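Ketosynthase (Streptomyces sp. MSC090213JE08, PDB 6KXD) probably takes part in 3-oxoacyl-[acyl-carrier-protein] synthase chemistry, as a member of the ishigamide ketosynthase/chain length factor pair of a highly reducing type II polyketide synthase. Local coordinates at residues Ser29-Gly32 / Glu37-Ala40; Lys83-Thr88 / Met122-Asn127; Ser180-Leu185 / Ala365-Val370; Ala211-Glu216 / Pro227-Gly232; Ser254-Val259 / Leu277-Val282. All coordinates share one frame; numbering follows the deposited sequence.

Contact 1 of 5, residues Ser29-Gly32 / Glu37-Ala40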
# COMPACT_ATOMS: atom_id res chain seq x y z
N SER B 29 22.20 -4.20 0.24
CA SER B 29 22.38 -2.92 -0.37
C SER B 29 23.53 -2.97 -1.37
O SER B 29 24.21 -3.99 -1.50
CB SER B 29 22.67 -1.91 0.71
OG SER B 29 24.03 -2.04 1.11
N PRO B 30 23.79 -1.88 -2.12
CA PRO B 30 24.92 -1.87 -3.03
C PRO B 30 26.28 -2.02 -2.33
O PRO B 30 27.23 -2.28 -3.01
CB PRO B 30 24.81 -0.51 -3.75
CG PRO B 30 23.33 -0.18 -3.62
CD PRO B 30 22.95 -0.68 -2.25
N TYR B 31 26.30 -1.93 -0.98
CA TYR B 31 27.46 -2.23 -0.17
C TYR B 31 27.65 -3.72 0.03
O TYR B 31 28.74 -4.11 0.37
CB TYR B 31 27.36 -1.58 1.20
CG TYR B 31 27.55 -0.09 1.11
CD1 TYR B 31 28.60 0.42 0.37
CD2 TYR B 31 26.73 0.80 1.78
CE1 TYR B 31 28.81 1.78 0.26
CE2 TYR B 31 26.94 2.17 1.70
CZ TYR B 31 27.98 2.66 0.93
OH TYR B 31 28.25 4.00 0.78
N GLY B 32 26.60 -4.52 -0.17
CA GLY B 32 26.70 -5.94 -0.01
C GLY B 32 25.52 -6.49 0.73
O GLY B 32 24.51 -5.83 0.93
N GLU B 37 28.00 -5.15 6.10
CA GLU B 37 28.52 -4.63 4.86
C GLU B 37 28.00 -3.19 4.70
O GLU B 37 28.71 -2.33 4.20
CB GLU B 37 28.14 -5.45 3.62
CG GLU B 37 28.96 -6.73 3.41
CD GLU B 37 28.54 -7.85 4.34
OE1 GLU B 37 29.18 -8.94 4.28
OE2 GLU B 37 27.59 -7.64 5.15
N PHE B 38 26.72 -2.97 5.03
CA PHE B 38 26.11 -1.64 4.87
C PHE B 38 26.84 -0.64 5.77
O PHE B 38 27.24 0.49 5.37
CB PHE B 38 24.63 -1.69 5.24
CG PHE B 38 23.91 -0.40 4.96
CD1 PHE B 38 23.45 -0.12 3.68
CD2 PHE B 38 23.75 0.55 5.96
CE1 PHE B 38 22.82 1.10 3.42
CE2 PHE B 38 23.11 1.75 5.70
CZ PHE B 38 22.66 2.02 4.43
N ALA B 39 27.01 -1.06 7.02
CA ALA B 39 27.65 -0.24 8.05
C ALA B 39 29.09 0.09 7.62
O ALA B 39 29.54 1.26 7.66
CB ALA B 39 27.61 -0.98 9.38
N ALA B 40 29.81 -0.92 7.15
CA ALA B 40 31.17 -0.72 6.63
C ALA B 40 31.15 0.31 5.50
O ALA B 40 31.95 1.26 5.50
CB ALA B 40 31.76 -2.04 6.21
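The hydroxyl of S29 meets the rim of an aromatic ring: OG comes within 3.3 Å of CD1 of F38, near the plane of that ring. S29 opens the two-residue turn of a beta-hairpin. The turn is type I, and the pair S29 and G32 close it with two backbone bonds, S29 N to G32 O at 2.9 Å and G32 N to S29 O at 2.8 Å. The same hydroxyl accepts from the backbone N of Y31 at 3.1 Å, which makes an ST turn and ties OG to the chain while its flank touches F38.

Helix 35-44 follows the hairpin closely and packs back on it through Y31 and F38. F38 has CG anti to the backbone N (chi1 -174°), and its ring thereby reaches both S29 and Y31. The two rings form an offset edge-to-face pair, the edge of Y31 directed at the face of F38; their centroids lie 5.8 Å apart and their planes meet at 71°. Farther along the tyrosine, the phenol OH is hydrogen-bonded to A46 O, which anchors the far end of the ring.

From outside the contact, F335 of helix 332-344 meets the F38 ring and also touches S29 and P30. Toward the surface the packing turns to backbone and aliphatic atoms. The chain of E37 bends at its second torsion and carries its carboxylate away from the turn, leaving CB of E37 at 3.9 Å from CA of G32. CB of Y31 rests on the E37 carbonyl, 3.4 Å from E37 O.

Contact 2 of 5, residues Lys83-Thr88 / Met122-Asn127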
# COMPACT_ATOMS: atom_id res chain seq x y z
N LYS B 83 11.59 -18.65 -9.88
CA LYS B 83 10.76 -17.62 -10.50
C LYS B 83 10.63 -16.40 -9.58
O LYS B 83 9.87 -15.46 -9.88
CB LYS B 83 9.38 -18.20 -10.77
CG LYS B 83 9.33 -19.40 -11.70
CD LYS B 83 10.35 -19.28 -12.78
CE LYS B 83 10.00 -19.97 -14.08
NZ LYS B 83 10.83 -19.37 -15.17
N MET B 84 11.33 -16.42 -8.45
CA MET B 84 11.20 -15.38 -7.45
C MET B 84 11.74 -14.06 -7.99
O MET B 84 12.84 -13.98 -8.54
CB MET B 84 11.97 -15.72 -6.17
CG MET B 84 11.91 -14.61 -5.14
SD MET B 84 12.69 -15.07 -3.61
CE MET B 84 11.64 -16.41 -3.07
N ASP B 85 10.97 -13.00 -7.76
CA ASP B 85 11.42 -11.68 -8.16
C ASP B 85 12.51 -11.20 -7.20
O ASP B 85 12.55 -11.51 -6.00
CB ASP B 85 10.26 -10.70 -8.20
CG ASP B 85 9.60 -10.57 -6.84
OD1 ASP B 85 9.15 -11.59 -6.30
OD2 ASP B 85 9.60 -9.44 -6.30
N ARG B 86 13.38 -10.36 -7.73
CA ARG B 86 14.50 -9.88 -7.01
C ARG B 86 14.02 -9.06 -5.81
O ARG B 86 14.62 -9.13 -4.77
CB ARG B 86 15.38 -9.12 -7.97
CG ARG B 86 16.69 -8.63 -7.38
CD ARG B 86 17.47 -8.04 -8.52
NE ARG B 86 18.75 -7.57 -8.10
CZ ARG B 86 19.83 -8.32 -7.98
NH1 ARG B 86 19.77 -9.61 -8.29
NH2 ARG B 86 20.96 -7.80 -7.54
N LEU B 87 12.92 -8.31 -5.95
CA LEU B 87 12.42 -7.45 -4.90
C LEU B 87 12.12 -8.31 -3.68
O LEU B 87 12.66 -8.08 -2.57
CB LEU B 87 11.18 -6.69 -5.37
CG LEU B 87 10.49 -5.89 -4.28
CD1 LEU B 87 11.42 -4.79 -3.77
CD2 LEU B 87 9.19 -5.31 -4.79
N THR B 88 11.35 -9.37 -3.92
CA THR B 88 11.02 -10.27 -2.86
C THR B 88 12.29 -10.86 -2.27
O THR B 88 12.40 -10.97 -1.02
CB THR B 88 10.07 -11.39 -3.30
OG1 THR B 88 8.79 -10.85 -3.59
CG2 THR B 88 9.94 -12.46 -2.24
N MET B 122 6.77 0.51 -6.95
CA MET B 122 5.75 -0.10 -7.74
C MET B 122 6.05 -1.58 -7.88
O MET B 122 5.73 -2.20 -8.88
CB MET B 122 5.71 0.57 -9.12
CG MET B 122 4.45 0.30 -9.90
SD MET B 122 2.98 0.47 -8.95
CE MET B 122 1.73 -0.05 -10.13
N GLY B 123 6.58 -2.18 -6.81
CA GLY B 123 6.83 -3.62 -6.82
C GLY B 123 7.90 -4.04 -7.82
O GLY B 123 8.87 -3.32 -8.13
N SER B 124 7.78 -5.28 -8.31
CA SER B 124 8.72 -5.79 -9.26
C SER B 124 8.24 -5.35 -10.64
O SER B 124 7.32 -5.95 -11.21
CB SER B 124 8.86 -7.28 -9.25
OG SER B 124 9.77 -7.66 -10.27
N LEU B 125 8.80 -4.27 -11.15
CA LEU B 125 8.47 -3.92 -12.53
C LEU B 125 9.06 -4.96 -13.48
O LEU B 125 8.56 -5.09 -14.58
CB LEU B 125 9.02 -2.54 -12.85
CG LEU B 125 8.27 -1.45 -12.12
CD1 LEU B 125 9.12 -0.16 -12.05
CD2 LEU B 125 6.91 -1.23 -12.75
N GLU B 126 10.09 -5.68 -13.07
CA GLU B 126 10.61 -6.77 -13.90
C GLU B 126 9.52 -7.83 -14.09
O GLU B 126 9.29 -8.32 -15.21
CB GLU B 126 11.85 -7.40 -13.31
CG GLU B 126 12.39 -8.56 -14.15
CD GLU B 126 13.69 -9.14 -13.65
OE1 GLU B 126 14.00 -8.97 -12.46
OE2 GLU B 126 14.39 -9.76 -14.45
N ASN B 127 8.82 -8.19 -13.01
CA ASN B 127 7.81 -9.22 -13.07
C ASN B 127 6.67 -8.78 -14.01
O ASN B 127 6.26 -9.54 -14.93
CB ASN B 127 7.31 -9.57 -11.67
CG ASN B 127 6.24 -10.62 -11.69
OD1 ASN B 127 5.14 -10.35 -12.13
ND2 ASN B 127 6.55 -11.81 -11.20
O HOH W 1 9.28 -13.00 -10.70
O HOH W 2 12.66 -9.30 -10.36
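D85 meets S124 along much of its length. Its CB lies 3.7 Å from S124 OG and nearly as near S124 CB, while CG is slightly farther from that same methylene. At the tip the two oxygens divide their work. OD2 lies 3.7 Å from S124 CB and accepts from T88 N at 3.0 Å, the donor standing 58° out of the carboxylate plane; OD1 takes T88 OG1 at 2.8 Å through its syn lone pair. A chi1 of 60° sets the carboxylate back over its own helix start.

D85 is therefore the N-cap of helix 86-99, and S124 caps helix 125-137 in the same way, its OG accepting from N127 N at 2.9 Å. Two capped helix starts thus meet at D85 and S124. L87 packs its CD2 on the G123 backbone, 3.5 Å from G123 C. E207 serves both helices, bonded through OE1 to L87 N and through OE2 to S124 OG. Water completes the polar seam: one molecule joins K83 O to N127 ND2, and a second accepts from R86 N and donates to E126 OE1, with a weak bond to S124 OG.

Contact 3 of 5, residues Ser180-Leu185 / Ala365-Val370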
# COMPACT_ATOMS: atom_id res chain seq x y z
N SER B 180 8.65 5.97 0.98
CA SER B 180 7.82 4.84 1.40
C SER B 180 8.34 4.25 2.73
O SER B 180 7.54 3.71 3.51
CB SER B 180 7.74 3.73 0.33
OG SER B 180 9.03 3.17 0.18
N GLY B 181 9.65 4.25 2.95
CA GLY B 181 10.20 3.75 4.25
C GLY B 181 9.69 4.56 5.42
O GLY B 181 9.42 4.02 6.50
N LEU B 182 9.51 5.87 5.23
CA LEU B 182 8.98 6.71 6.28
C LEU B 182 7.47 6.56 6.44
O LEU B 182 7.00 6.63 7.53
CB LEU B 182 9.40 8.17 6.04
CG LEU B 182 10.91 8.37 5.99
CD1 LEU B 182 11.29 9.85 5.80
CD2 LEU B 182 11.53 7.87 7.27
N LEU B 183 6.72 6.40 5.34
CA LEU B 183 5.31 6.11 5.42
C LEU B 183 5.14 4.79 6.16
O LEU B 183 4.25 4.66 6.98
CB LEU B 183 4.76 6.00 4.00
CG LEU B 183 4.78 7.29 3.18
CD1 LEU B 183 4.21 7.00 1.82
CD2 LEU B 183 3.99 8.40 3.86
N ALA B 184 6.02 3.84 5.86
CA ALA B 184 5.93 2.54 6.50
C ALA B 184 6.17 2.73 8.01
O ALA B 184 5.51 2.13 8.82
CB ALA B 184 6.92 1.59 5.95
N LEU B 185 7.20 3.52 8.33
CA LEU B 185 7.59 3.71 9.70
C LEU B 185 6.43 4.35 10.45
O LEU B 185 6.12 3.99 11.59
CB LEU B 185 8.84 4.58 9.75
CG LEU B 185 9.34 4.89 11.14
CD1 LEU B 185 9.58 3.62 11.94
CD2 LEU B 185 10.62 5.68 11.04
N ALA B 365 5.37 13.68 -2.74
CA ALA B 365 5.43 13.45 -1.31
C ALA B 365 6.76 13.92 -0.73
O ALA B 365 7.82 13.81 -1.35
CB ALA B 365 5.20 12.01 -1.02
N VAL B 366 6.70 14.45 0.50
CA VAL B 366 7.83 14.75 1.29
C VAL B 366 7.63 14.11 2.67
O VAL B 366 6.52 14.04 3.19
CB VAL B 366 8.01 16.28 1.39
CG1 VAL B 366 9.13 16.63 2.34
CG2 VAL B 366 8.26 16.88 -0.01
N ALA B 367 8.70 13.55 3.22
CA ALA B 367 8.61 13.00 4.57
C ALA B 367 9.93 13.24 5.31
O ALA B 367 11.04 13.24 4.74
CB ALA B 367 8.24 11.55 4.51
N VAL B 368 9.78 13.42 6.64
CA VAL B 368 10.86 13.66 7.48
C VAL B 368 10.67 12.83 8.74
O VAL B 368 9.57 12.78 9.24
CB VAL B 368 10.99 15.15 7.83
CG1 VAL B 368 12.05 15.36 8.90
CG2 VAL B 368 11.28 15.99 6.61
N ALA B 369 11.75 12.19 9.20
CA ALA B 369 11.73 11.55 10.49
C ALA B 369 12.82 12.14 11.37
O ALA B 369 13.97 12.33 10.94
CB ALA B 369 11.87 10.05 10.40
N VAL B 370 12.47 12.29 12.66
CA VAL B 370 13.42 12.74 13.69
C VAL B 370 13.63 11.59 14.68
O VAL B 370 12.66 11.00 15.18
CB VAL B 370 12.91 14.01 14.38
CG1 VAL B 370 13.83 14.47 15.50
CG2 VAL B 370 12.72 15.12 13.38
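L182 straddles two alanines with its forked end: CD1 lies 3.7 Å from A367 CB, and CD2 lies 3.8 Å from A369 CB. This is helix-on-sheet packing in a fold of the thiolase type, helix 180-193 lying across strand 365-373. The short segments approach to 8.2 Å between axes, with an angle of 59° between their directions. Backbone also enters the first shell, for CD1 of L182 comes within 3.6 Å of A367 O. Having CG anti to the carbonyl carbon and beside the backbone N (chi1 -59°), with the second torsion extended, L182 spreads its two methyls along the strand. The small methyls of A367 and A369, both on the helix-facing side, let a single leucine bridge alternate strand residues.

Farther out, the alanines are held by the sheet itself: A367 pairs with A359 and A369 with V357 on strand 354-360, while V366 and V368 bond to R258 and E256 on strand 250-259. V368 points away from the helix, onto C272 and A276 of helix 265-280, so the strand is covered on both faces. L183 also packs on T164 of the partner chain. At the start of helix 180-193, S180 OG is hydrogen-bonded to G177 O.

Contact 4 of 5, residues Ala211-Glu216 / Pro227-Gly232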
# COMPACT_ATOMS: atom_id res chain seq x y z
N ALA B 211 13.61 -2.98 -16.54
CA ALA B 211 12.36 -2.27 -16.70
C ALA B 211 12.37 -0.95 -15.92
O ALA B 211 12.12 0.18 -16.46
CB ALA B 211 11.20 -3.15 -16.34
N HIS B 212 12.66 -1.07 -14.63
CA HIS B 212 12.84 0.07 -13.73
C HIS B 212 13.80 1.10 -14.33
O HIS B 212 13.48 2.28 -14.37
CB HIS B 212 13.33 -0.41 -12.37
CG HIS B 212 13.43 0.68 -11.38
ND1 HIS B 212 14.61 0.99 -10.76
CD2 HIS B 212 12.52 1.58 -10.97
CE1 HIS B 212 14.41 2.01 -9.96
NE2 HIS B 212 13.14 2.40 -10.08
N ALA B 213 14.98 0.64 -14.75
CA ALA B 213 15.99 1.54 -15.27
C ALA B 213 15.43 2.29 -16.49
O ALA B 213 15.55 3.50 -16.56
CB ALA B 213 17.26 0.81 -15.62
N TRP B 214 14.81 1.57 -17.42
CA TRP B 214 14.23 2.22 -18.63
C TRP B 214 13.07 3.14 -18.25
O TRP B 214 12.96 4.24 -18.79
CB TRP B 214 13.83 1.13 -19.64
CG TRP B 214 15.02 0.65 -20.39
CD1 TRP B 214 15.65 -0.55 -20.29
CD2 TRP B 214 15.77 1.41 -21.36
NE1 TRP B 214 16.73 -0.59 -21.13
CE2 TRP B 214 16.82 0.59 -21.80
CE3 TRP B 214 15.64 2.71 -21.88
CZ2 TRP B 214 17.75 1.02 -22.75
CZ3 TRP B 214 16.55 3.13 -22.83
CH2 TRP B 214 17.60 2.31 -23.23
N PHE B 215 12.22 2.73 -17.30
CA PHE B 215 11.10 3.58 -16.97
C PHE B 215 11.58 4.86 -16.31
O PHE B 215 11.01 5.93 -16.56
CB PHE B 215 10.10 2.87 -16.07
CG PHE B 215 9.23 1.86 -16.77
CD1 PHE B 215 9.16 1.80 -18.15
CD2 PHE B 215 8.48 0.96 -16.04
CE1 PHE B 215 8.35 0.86 -18.78
CE2 PHE B 215 7.67 0.03 -16.67
CZ PHE B 215 7.59 0.00 -18.04
N GLU B 216 12.57 4.73 -15.44
CA GLU B 216 13.15 5.89 -14.76
C GLU B 216 13.71 6.86 -15.79
O GLU B 216 13.56 8.06 -15.66
CB GLU B 216 14.29 5.46 -13.84
CG GLU B 216 13.78 4.97 -12.50
CD GLU B 216 12.96 6.00 -11.74
OE1 GLU B 216 13.53 7.06 -11.38
OE2 GLU B 216 11.75 5.76 -11.57
N PRO B 227 19.78 8.35 -14.66
CA PRO B 227 20.22 8.35 -13.26
C PRO B 227 21.07 7.12 -12.90
O PRO B 227 20.90 6.02 -13.47
CB PRO B 227 18.90 8.43 -12.48
CG PRO B 227 17.89 7.81 -13.41
CD PRO B 227 18.32 8.23 -14.80
N LEU B 228 21.98 7.31 -11.96
CA LEU B 228 22.63 6.20 -11.30
C LEU B 228 21.59 5.53 -10.38
O LEU B 228 21.12 6.16 -9.43
CB LEU B 228 23.81 6.71 -10.48
CG LEU B 228 24.63 5.59 -9.86
CD1 LEU B 228 25.00 4.55 -10.91
CD2 LEU B 228 25.87 6.12 -9.15
N LEU B 229 21.26 4.28 -10.66
CA LEU B 229 20.20 3.59 -9.91
C LEU B 229 20.84 2.54 -9.01
O LEU B 229 21.75 1.84 -9.41
CB LEU B 229 19.21 2.94 -10.88
CG LEU B 229 18.37 3.92 -11.69
CD1 LEU B 229 17.55 3.20 -12.74
CD2 LEU B 229 17.46 4.73 -10.76
N GLY B 230 20.27 2.43 -7.82
CA GLY B 230 20.68 1.43 -6.85
C GLY B 230 19.49 0.58 -6.47
O GLY B 230 18.37 0.69 -7.01
N GLU B 231 19.74 -0.33 -5.54
CA GLU B 231 18.70 -1.22 -5.16
C GLU B 231 18.99 -1.72 -3.76
O GLU B 231 20.13 -1.66 -3.26
CB GLU B 231 18.63 -2.39 -6.14
CG GLU B 231 19.89 -3.21 -6.14
CD GLU B 231 19.81 -4.59 -6.80
OE1 GLU B 231 18.70 -4.99 -7.17
OE2 GLU B 231 20.86 -5.25 -6.93
N GLY B 232 17.99 -2.38 -3.21
CA GLY B 232 18.18 -3.18 -2.10
C GLY B 232 17.01 -3.09 -1.16
O GLY B 232 15.90 -2.70 -1.52
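The start of strand 229-240 is packed against helix 210-219, within the ketosynthase N-terminal family region, and the meeting is almost wholly apolar. L229 carries it, its fork lying against H212, A213 and E216, residues that recur at i, i+1 and i+4.

CD1 of L229 is closest to A213: it presses on the helix backbone, 3.4 Å from A213 CA, and lies 3.8 Å from A213 CB, consistent with the small side chain of A213. The same methyl also borders E216 and H212. CD2 meets those two residues alone, at 4.1 Å from E216 CG and 4.2 Å from H212 CE1, approaching the imidazole obliquely. In L229 CG is placed beside the backbone N and anti to the carbonyl carbon (chi1 -69°), and the second torsion is extended, which sends the fork into the helix.

E216 does two things with its aliphatic part. Its CG sits 3.6 Å above one face of the H212 ring, displaced toward the rim, so the E216 methylene lies over the imidazole one helical turn on; its CB also receives P227 CG at 4.3 Å. The bend at chi2 (-59°) turns the carboxylate off this apolar patch, and OE2 forms a salt bridge with R362.

Around this pair, L229 exchanges backbone bonds with C65 of strand 63-65, and L228 and G230 bond to D327. On the helix, H212 packs on L125 of helix 125-137, while W214 and F215 lie against P132 and I143 of the partner chain, placing helix 210-219 between strand 229-240 and the dimer interface.

Contact 5 of 5, residues Ser254-Val259 / Leu277-Val282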
# COMPACT_ATOMS: atom_id res chain seq x y z
N SER B 254 9.42 11.54 15.79
CA SER B 254 8.37 12.04 14.96
C SER B 254 8.64 11.60 13.51
O SER B 254 9.76 11.36 13.10
CB SER B 254 8.27 13.52 15.01
OG SER B 254 9.45 14.06 14.47
N VAL B 255 7.54 11.47 12.79
CA VAL B 255 7.54 11.29 11.36
C VAL B 255 6.44 12.18 10.82
O VAL B 255 5.28 12.10 11.23
CB VAL B 255 7.29 9.83 10.95
CG1 VAL B 255 7.21 9.69 9.44
CG2 VAL B 255 8.33 8.91 11.52
N GLU B 256 6.84 13.09 9.94
CA GLU B 256 5.94 14.02 9.39
C GLU B 256 6.05 13.93 7.87
O GLU B 256 7.10 13.57 7.32
CB GLU B 256 6.23 15.44 9.90
CG GLU B 256 5.90 15.64 11.37
CD GLU B 256 4.43 15.47 11.76
OE1 GLU B 256 4.15 14.81 12.79
OE2 GLU B 256 3.57 16.02 11.04
N THR B 257 4.93 14.27 7.24
CA THR B 257 4.81 14.19 5.82
C THR B 257 4.03 15.38 5.31
O THR B 257 3.19 15.96 6.01
CB THR B 257 4.06 12.93 5.37
OG1 THR B 257 2.78 13.03 5.98
CG2 THR B 257 4.69 11.62 5.76
N ARG B 258 4.30 15.68 4.04
CA ARG B 258 3.59 16.69 3.33
C ARG B 258 3.52 16.29 1.87
O ARG B 258 4.27 15.42 1.42
CB ARG B 258 4.34 18.01 3.47
CG ARG B 258 4.14 18.69 4.81
CD ARG B 258 4.79 20.04 4.75
NE ARG B 258 4.22 20.97 3.80
CZ ARG B 258 3.29 21.87 4.11
NH1 ARG B 258 2.59 21.73 5.22
NH2 ARG B 258 3.06 22.89 3.30
N VAL B 259 2.61 16.92 1.14
CA VAL B 259 2.62 16.81 -0.26
C VAL B 259 2.97 18.17 -0.83
O VAL B 259 2.42 19.17 -0.39
CB VAL B 259 1.29 16.27 -0.83
CG1 VAL B 259 1.30 16.26 -2.36
CG2 VAL B 259 0.96 14.89 -0.27
N LEU B 277 10.54 18.47 13.68
CA LEU B 277 11.39 18.88 14.81
C LEU B 277 10.53 19.40 15.97
O LEU B 277 10.71 18.98 17.14
CB LEU B 277 12.38 19.91 14.31
CG LEU B 277 13.52 19.38 13.44
CD1 LEU B 277 14.20 20.53 12.74
CD2 LEU B 277 14.54 18.58 14.24
N ARG B 278 9.56 20.26 15.66
CA ARG B 278 8.61 20.73 16.69
C ARG B 278 7.98 19.53 17.40
O ARG B 278 8.03 19.41 18.65
CB ARG B 278 7.57 21.66 16.06
CG ARG B 278 6.40 22.00 16.97
CD ARG B 278 5.63 23.25 16.56
NE ARG B 278 5.57 23.43 15.11
CZ ARG B 278 4.54 23.07 14.34
NH1 ARG B 278 3.50 22.44 14.85
NH2 ARG B 278 4.57 23.35 13.04
N ARG B 279 7.44 18.59 16.63
CA ARG B 279 6.69 17.47 17.21
C ARG B 279 7.60 16.55 18.02
O ARG B 279 7.17 15.92 18.96
CB ARG B 279 5.92 16.72 16.12
CG ARG B 279 4.71 17.50 15.61
CD ARG B 279 3.58 16.62 15.09
NE ARG B 279 2.45 16.48 16.00
CZ ARG B 279 1.52 15.53 15.91
NH1 ARG B 279 1.67 14.53 15.06
NH2 ARG B 279 0.44 15.57 16.67
N ALA B 280 8.87 16.46 17.65
CA ALA B 280 9.85 15.73 18.40
C ALA B 280 10.25 16.49 19.68
O ALA B 280 10.92 15.91 20.55
CB ALA B 280 11.04 15.50 17.52
N GLY B 281 9.93 17.78 19.75
CA GLY B 281 10.31 18.67 20.86
C GLY B 281 11.79 19.00 20.83
O GLY B 281 12.42 19.16 21.88
N VAL B 282 12.36 19.11 19.64
CA VAL B 282 13.74 19.45 19.57
C VAL B 282 13.92 20.63 18.64
O VAL B 282 13.10 20.92 17.79
CB VAL B 282 14.65 18.27 19.17
CG1 VAL B 282 14.43 17.09 20.10
CG2 VAL B 282 14.48 17.87 17.72
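R279 NH1 and E256 OE1 form the salt bridge that links helix and strand, a straight but weak bond of 3.4 Å with a 166° angle at the hydrogen. The oxygen sits at the edge of the guanidinium, near its plane, whereas the carboxylate plane itself is turned 89° from it: a salt bridge with one oxygen rather than a paired, bidentate one. The bend of R279 at chi3 (103°) brings the guanidinium alongside OE1.

Nearer the end of the helix, S254 packs its CB on R279 CB at 4.1 Å and its OG on A280 CB at 3.7 Å. The polar end of S254 is bonded to A276 O, so strand 250-259 is tied to helix 265-280 just before its last turn. That helix ends in a Schellman motif, G281 having positive phi, with V282 N bonded to L277 O at 3.0 Å and G281 N to R278 O at 2.7 Å.

R279 is exposed and also packs on E188 of the partner chain. A single oxygen, one long bond and crossed planes imply a modest electrostatic link at the solvent edge, while the S254 hydroxyl joins strand to helix separately.

Contacts 3 and 5 form one block: their centres are 10 Å apart, and strands 365-373 and 250-259 are neighbours in the same sheet. Helices 180-193 and 265-280 lie on opposite faces of that pair. A second block joins contacts 2 and 4, centres 13 Å apart, through the salt bridge of R86 NH2 with E231 OE2 at 2.6 Å and the packing of L125 O on A211 CB at 3.7 Å. Contact 1 meets this block where P30 CD touches E231 O at 3.1 Å. Contacts 2 and 5 are farthest apart, about 33 Å between centres, on opposite sides of the chain's centre.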